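Local coordinates for protein octaprenyl-diphosphate synthase (Roseobacter denitrificans, PDB 4JXN) that probably makes all-trans-octaprenyl diphosphate from farnesyl diphosphate and isopentenyl diphosphate, supplying the precursor of the ubiquinone and menaquinone side chain, at residues I237-L246 with T268-L279. Residues are numbered along the deposited sequence; the frame is centred on the assembly and turned at random.
Sequences IGDDFRERKL and TIEKGKQEEGDL
With its CG anti to the backbone N (chi1 176°), F241 swings its ring from the short helix 239-242 into a socket formed by T268, I269, D278 and L279, a knob-into-hole fit. Q274 reaches in from the opposite direction, its chain extended beyond CG (chi2 179°) and carrying the amide over one face of the ring. The two planes are 21° apart, stacked, with Q274 OE1 3.5 Å from F241 CE2. The same amide also ties backbone to backbone: Q274 NE2 donates to T268 O at 2.8 Å, in the carbonyl plane on a lone pair, and more weakly to F241 O at 3.3 Å, so both bonds help to fix the rotation of the group stacked on the phenyl. T268 OG1, itself bonded to F264 O, lies at the ring edge, while L279 CD1 comes within 3.6 Å of F241 CD2. G238, at the N-cap of the short helix, lets L279 CD1 come to 3.4 Å from its CA. In the all-helical isoprenoid synthase fold of this polyprenyl synthase, the contact joins helix 239-242 to the connection between helices 259-270 and 278-288, well away from the centre of the chain. R244, with positive phi in the Schellman motif ending the short helix, provides the second grip. Bent at chi3, it meets I269 O side-on with two nitrogens, NH1 at 2.8 Å and NE at 2.5 Å, the latter unusually short and perhaps partly a matter of the model; the oxygen lies in the guanidinium plane near the end of helix 259-270. G272, a glycine with positive phi, brings its CA over one face of that guanidinium, 3.3 Å from R244 NE. On the same residue whose carbonyl R244 grips, I269 CG2 packs against L246 CD2.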
ATOM      1  N   ILE A 237      24.655  -6.390  18.479  1.00145.20           N
ATOM      2  CA  ILE A 237      24.675  -5.467  19.609  1.00114.31           C
ATOM      3  C   ILE A 237      24.952  -4.015  19.244  1.00 78.59           C
ATOM      4  O   ILE A 237      25.850  -3.716  18.471  1.00110.80           O
ATOM      5  CB  ILE A 237      25.683  -5.916  20.676  1.00 79.10           C
ATOM      6  CG1 ILE A 237      25.449  -7.385  21.024  1.00 95.26           C
ATOM      7  CG2 ILE A 237      25.568  -5.030  21.902  1.00122.99           C
ATOM      8  CD1 ILE A 237      26.008  -7.812  22.362  1.00116.06           C
ATOM      9  N   GLY A 238      24.169  -3.120  19.833  1.00 85.56           N
ATOM     10  CA  GLY A 238      24.322  -1.692  19.650  1.00 68.07           C
ATOM     11  C   GLY A 238      23.676  -1.149  18.395  1.00 74.89           C
ATOM     12  O   GLY A 238      23.744   0.044  18.122  1.00 85.42           O
ATOM     13  N   ASP A 239      23.026  -2.023  17.639  1.00102.80           N
ATOM     14  CA  ASP A 239      22.440  -1.638  16.362  1.00124.07           C
ATOM     15  C   ASP A 239      21.504  -0.441  16.480  1.00 97.11           C
ATOM     16  O   ASP A 239      21.636   0.534  15.747  1.00191.38           O
ATOM     17  CB  ASP A 239      21.716  -2.828  15.727  1.00143.18           C
ATOM     18  CG  ASP A 239      22.677  -3.846  15.140  1.00165.50           C
ATOM     19  OD1 ASP A 239      23.903  -3.659  15.285  1.00167.38           O
ATOM     20  OD2 ASP A 239      22.211  -4.842  14.552  1.00 99.68           O
ATOM     21  N   ASP A 240      20.558  -0.524  17.403  1.00108.31           N
ATOM     22  CA  ASP A 240      19.610   0.566  17.672  1.00111.97           C
ATOM     23  C   ASP A 240      20.337   1.855  18.065  1.00 96.93           C
ATOM     24  O   ASP A 240      19.890   2.959  17.715  1.00 95.60           O
ATOM     25  CB  ASP A 240      18.618   0.172  18.777  1.00146.09           C
ATOM     26  CG  ASP A 240      17.532  -0.776  18.286  1.00158.55           C
ATOM     27  OD1 ASP A 240      16.911  -0.477  17.243  1.00107.89           O
ATOM     28  OD2 ASP A 240      17.288  -1.812  18.947  1.00 91.82           O
ATOM     29  N   PHE A 241      21.448   1.696  18.793  1.00 94.64           N
ATOM     30  CA  PHE A 241      22.326   2.808  19.190  1.00156.49           C
ATOM     31  C   PHE A 241      22.967   3.511  17.983  1.00197.63           C
ATOM     32  O   PHE A 241      22.836   4.730  17.841  1.00 67.54           O
ATOM     33  CB  PHE A 241      23.403   2.310  20.171  1.00 97.59           C
ATOM     34  CG  PHE A 241      24.419   3.354  20.555  1.00119.82           C
ATOM     35  CD1 PHE A 241      24.018   4.586  21.065  1.00 81.24           C
ATOM     36  CD2 PHE A 241      25.782   3.098  20.427  1.00110.62           C
ATOM     37  CE1 PHE A 241      24.955   5.544  21.420  1.00101.00           C
ATOM     38  CE2 PHE A 241      26.723   4.054  20.781  1.00 98.46           C
ATOM     39  CZ  PHE A 241      26.308   5.277  21.283  1.00 76.42           C
ATOM     40  N   ARG A 242      23.602   2.753  17.100  1.00 69.34           N
ATOM     41  CA  ARG A 242      24.155   3.331  15.887  1.00113.32           C
ATOM     42  C   ARG A 242      23.052   3.931  15.026  1.00107.87           C
ATOM     43  O   ARG A 242      23.221   5.017  14.485  1.00 87.78           O
ATOM     44  CB  ARG A 242      24.947   2.285  15.118  1.00 67.69           C
ATOM     45  CG  ARG A 242      25.741   1.388  16.044  1.00 82.08           C
ATOM     46  CD  ARG A 242      26.328   0.180  15.338  1.00147.55           C
ATOM     47  NE  ARG A 242      27.048  -0.710  16.246  1.00112.21           N
ATOM     48  CZ  ARG A 242      26.912  -2.033  16.255  1.00165.51           C
ATOM     49  NH1 ARG A 242      26.078  -2.623  15.413  1.00129.26           N
ATOM     50  NH2 ARG A 242      27.605  -2.769  17.111  1.00 95.04           N
ATOM     51  N   GLU A 243      21.924   3.227  14.930  1.00124.17           N
ATOM     52  CA  GLU A 243      20.729   3.688  14.193  1.00 72.41           C
ATOM     53  C   GLU A 243      20.073   4.949  14.756  1.00 94.20           C
ATOM     54  O   GLU A 243      19.235   5.556  14.081  1.00107.47           O
ATOM     55  CB  GLU A 243      19.649   2.595  14.149  1.00143.00           C
ATOM     56  CG  GLU A 243      19.794   1.565  13.042  1.00126.03           C
ATOM     57  CD  GLU A 243      18.563   0.678  12.928  1.00179.30           C
ATOM     58  OE1 GLU A 243      18.688  -0.553  13.105  1.00157.00           O
ATOM     59  OE2 GLU A 243      17.460   1.215  12.681  1.00133.48           O
ATOM     60  N   ARG A 244      20.408   5.318  15.995  1.00 70.76           N
ATOM     61  CA  ARG A 244      19.882   6.541  16.618  1.00101.74           C
ATOM     62  C   ARG A 244      18.365   6.403  16.810  1.00111.62           C
ATOM     63  O   ARG A 244      17.606   7.379  16.797  1.00 90.00           O
ATOM     64  CB  ARG A 244      20.259   7.782  15.790  1.00106.46           C
ATOM     65  CG  ARG A 244      21.746   7.848  15.432  1.00132.07           C
ATOM     66  CD  ARG A 244      22.024   8.761  14.246  1.00 91.43           C
ATOM     67  NE  ARG A 244      21.624  10.132  14.548  1.00105.97           N
ATOM     68  CZ  ARG A 244      21.508  11.114  13.658  1.00 71.55           C
ATOM     69  NH1 ARG A 244      21.117  12.326  14.066  1.00 72.81           N
ATOM     70  NH2 ARG A 244      21.763  10.895  12.372  1.00101.21           N
ATOM     71  N   LYS A 245      17.953   5.155  17.012  1.00 76.05           N
ATOM     72  CA  LYS A 245      16.560   4.775  17.147  1.00130.57           C
ATOM     73  C   LYS A 245      16.295   4.624  18.637  1.00132.51           C
ATOM     74  O   LYS A 245      17.019   3.891  19.322  1.00 68.75           O
ATOM     75  CB  LYS A 245      16.337   3.457  16.401  1.00129.78           C
ATOM     76  CG  LYS A 245      14.901   2.959  16.348  1.00174.36           C
ATOM     77  CD  LYS A 245      14.675   2.096  15.110  1.00179.63           C
ATOM     78  CE  LYS A 245      13.714   0.946  15.371  1.00188.75           C
ATOM     79  NZ  LYS A 245      14.404  -0.214  16.004  1.00144.06           N
ATOM     80  N   LEU A 246      15.285   5.330  19.147  1.00 94.95           N
ATOM     81  CA  LEU A 246      15.035   5.370  20.592  1.00 75.33           C
ATOM     82  C   LEU A 246      14.255   4.157  21.109  1.00 78.24           C
ATOM     83  O   LEU A 246      13.028   4.164  21.204  1.00133.09           O
ATOM     84  CB  LEU A 246      14.355   6.681  21.003  1.00125.10           C
ATOM     85  CG  LEU A 246      15.265   7.917  20.998  1.00104.59           C
ATOM     86  CD1 LEU A 246      14.524   9.103  21.596  1.00157.20           C
ATOM     87  CD2 LEU A 246      16.573   7.681  21.746  1.00100.10           C
ATOM     88  N   THR A 268      25.366  11.659  20.215  1.00 98.68           N
ATOM     89  CA  THR A 268      25.438  10.360  19.523  1.00108.00           C
ATOM     90  C   THR A 268      24.113   9.939  18.863  1.00 73.22           C
ATOM     91  O   THR A 268      24.066   8.956  18.110  1.00 68.59           O
ATOM     92  CB  THR A 268      25.857   9.245  20.505  1.00103.85           C
ATOM     93  OG1 THR A 268      25.021   9.293  21.671  1.00 83.00           O
ATOM     94  CG2 THR A 268      27.309   9.411  20.934  1.00 83.48           C
ATOM     95  N   ILE A 269      23.053  10.687  19.168  1.00 70.01           N
ATOM     96  CA  ILE A 269      21.697  10.396  18.712  1.00104.46           C
ATOM     97  C   ILE A 269      21.199  11.552  17.842  1.00 71.32           C
ATOM     98  O   ILE A 269      20.924  11.364  16.657  1.00134.69           O
ATOM     99  CB  ILE A 269      20.735  10.186  19.912  1.00 87.94           C
ATOM    100  CG1 ILE A 269      21.251   9.080  20.848  1.00 96.21           C
ATOM    101  CG2 ILE A 269      19.323   9.871  19.435  1.00135.74           C
ATOM    102  CD1 ILE A 269      21.401   7.717  20.202  1.00 85.91           C
ATOM    103  N   GLU A 270      21.101  12.748  18.420  1.00 86.00           N
ATOM    104  CA  GLU A 270      20.584  13.902  17.682  1.00108.95           C
ATOM    105  C   GLU A 270      21.591  14.509  16.698  1.00101.31           C
ATOM    106  O   GLU A 270      21.190  15.048  15.667  1.00159.74           O
ATOM    107  CB  GLU A 270      20.051  14.956  18.646  1.00 59.64           C
ATOM    108  CG  GLU A 270      18.820  14.483  19.399  1.00 96.09           C
ATOM    109  CD  GLU A 270      18.132  15.597  20.156  1.00127.49           C
ATOM    110  OE1 GLU A 270      18.786  16.632  20.413  1.00 99.91           O
ATOM    111  OE2 GLU A 270      16.939  15.435  20.497  1.00 86.21           O
ATOM    112  N   LYS A 271      22.883  14.408  17.003  1.00109.59           N
ATOM    113  CA  LYS A 271      23.935  14.824  16.064  1.00 94.08           C
ATOM    114  C   LYS A 271      24.509  13.652  15.260  1.00 74.22           C
ATOM    115  O   LYS A 271      25.193  13.858  14.260  1.00108.23           O
ATOM    116  CB  LYS A 271      25.066  15.535  16.810  1.00104.83           C
ATOM    117  CG  LYS A 271      24.731  16.949  17.243  1.00117.96           C
ATOM    118  CD  LYS A 271      24.826  17.928  16.083  1.00154.09           C
ATOM    119  CE  LYS A 271      24.763  19.365  16.570  1.00139.90           C
ATOM    120  NZ  LYS A 271      23.542  19.625  17.382  1.00103.51           N
ATOM    121  N   GLY A 272      24.260  12.427  15.708  1.00 72.28           N
ATOM    122  CA  GLY A 272      24.746  11.239  15.010  1.00 65.10           C
ATOM    123  C   GLY A 272      26.242  10.981  15.089  1.00119.35           C
ATOM    124  O   GLY A 272      26.719   9.975  14.561  1.00102.49           O
ATOM    125  N   LYS A 273      26.986  11.865  15.751  1.00116.31           N
ATOM    126  CA  LYS A 273      28.443  11.732  15.829  1.00120.75           C
ATOM    127  C   LYS A 273      28.870  10.708  16.881  1.00 80.78           C
ATOM    128  O   LYS A 273      28.634  10.904  18.074  1.00 97.37           O
ATOM    129  CB  LYS A 273      29.110  13.083  16.126  1.00104.64           C
ATOM    130  CG  LYS A 273      29.728  13.765  14.909  1.00188.01           C
ATOM    131  CD  LYS A 273      31.092  14.364  15.239  1.00200.00           C
ATOM    132  CE  LYS A 273      32.189  13.303  15.266  1.00166.76           C
ATOM    133  NZ  LYS A 273      33.303  13.640  16.200  1.00124.47           N
ATOM    134  N   GLN A 274      29.512   9.632  16.425  1.00 62.69           N
ATOM    135  CA  GLN A 274      30.002   8.561  17.293  1.00 77.65           C
ATOM    136  C   GLN A 274      31.443   8.181  16.970  1.00 86.77           C
ATOM    137  O   GLN A 274      31.895   8.313  15.830  1.00111.50           O
ATOM    138  CB  GLN A 274      29.101   7.332  17.176  1.00116.11           C
ATOM    139  CG  GLN A 274      27.690   7.593  17.672  1.00138.38           C
ATOM    140  CD  GLN A 274      26.771   6.396  17.548  1.00118.87           C
ATOM    141  OE1 GLN A 274      27.207   5.239  17.557  1.00 85.04           O
ATOM    142  NE2 GLN A 274      25.480   6.671  17.443  1.00 68.40           N
ATOM    143  N   GLU A 275      32.155   7.712  17.990  1.00114.67           N
ATOM    144  CA  GLU A 275      33.560   7.349  17.870  1.00 67.96           C
ATOM    145  C   GLU A 275      33.805   5.995  18.514  1.00 82.67           C
ATOM    146  O   GLU A 275      32.871   5.318  18.944  1.00105.59           O
ATOM    147  CB  GLU A 275      34.440   8.417  18.541  1.00115.72           C
ATOM    148  CG  GLU A 275      34.588   9.711  17.750  1.00156.09           C
ATOM    149  CD  GLU A 275      33.770  10.858  18.317  1.00180.23           C
ATOM    150  OE1 GLU A 275      34.095  11.337  19.427  1.00123.38           O
ATOM    151  OE2 GLU A 275      32.814  11.294  17.646  1.00123.56           O
ATOM    152  N   GLU A 276      35.070   5.599  18.552  1.00121.28           N
ATOM    153  CA  GLU A 276      35.507   4.458  19.331  1.00109.60           C
ATOM    154  C   GLU A 276      35.197   4.718  20.802  1.00127.03           C
ATOM    155  O   GLU A 276      35.416   5.827  21.300  1.00 95.69           O
ATOM    156  CB  GLU A 276      37.017   4.248  19.133  1.00132.35           C
ATOM    157  CG  GLU A 276      37.645   3.143  19.975  1.00127.06           C
ATOM    158  CD  GLU A 276      36.976   1.793  19.790  1.00133.74           C
ATOM    159  OE1 GLU A 276      37.026   0.973  20.730  1.00126.71           O
ATOM    160  OE2 GLU A 276      36.398   1.546  18.710  1.00141.61           O
ATOM    161  N   GLY A 277      34.670   3.700  21.480  1.00 97.76           N
ATOM    162  CA  GLY A 277      34.372   3.780  22.913  1.00 99.63           C
ATOM    163  C   GLY A 277      32.935   4.149  23.256  1.00 78.50           C
ATOM    164  O   GLY A 277      32.500   3.940  24.387  1.00 83.45           O
ATOM    165  N   ASP A 278      32.196   4.680  22.280  1.00108.53           N
ATOM    166  CA  ASP A 278      30.850   5.224  22.519  1.00 62.14           C
ATOM    167  C   ASP A 278      29.765   4.185  22.832  1.00 90.38           C
ATOM    168  O   ASP A 278      28.831   4.481  23.573  1.00 68.46           O
ATOM    169  CB  ASP A 278      30.397   6.103  21.346  1.00 75.83           C
ATOM    170  CG  ASP A 278      31.028   7.484  21.373  1.00 68.28           C
ATOM    171  OD1 ASP A 278      32.106   7.631  21.982  1.00 92.64           O
ATOM    172  OD2 ASP A 278      30.448   8.425  20.783  1.00 90.44           O
ATOM    173  N   LEU A 279      29.879   2.989  22.265  1.00 83.15           N
ATOM    174  CA  LEU A 279      28.941   1.902  22.557  1.00 87.26           C
ATOM    175  C   LEU A 279      29.122   1.392  23.989  1.00107.36           C
ATOM    176  O   LEU A 279      28.146   1.077  24.676  1.00 68.46           O
ATOM    177  CB  LEU A 279      29.133   0.746  21.566  1.00 79.84           C
ATOM    178  CG  LEU A 279      28.284  -0.510  21.786  1.00107.77           C
ATOM    179  CD1 LEU A 279      26.819  -0.224  21.485  1.00107.99           C
ATOM    180  CD2 LEU A 279      28.801  -1.663  20.938  1.00 79.96           C
TER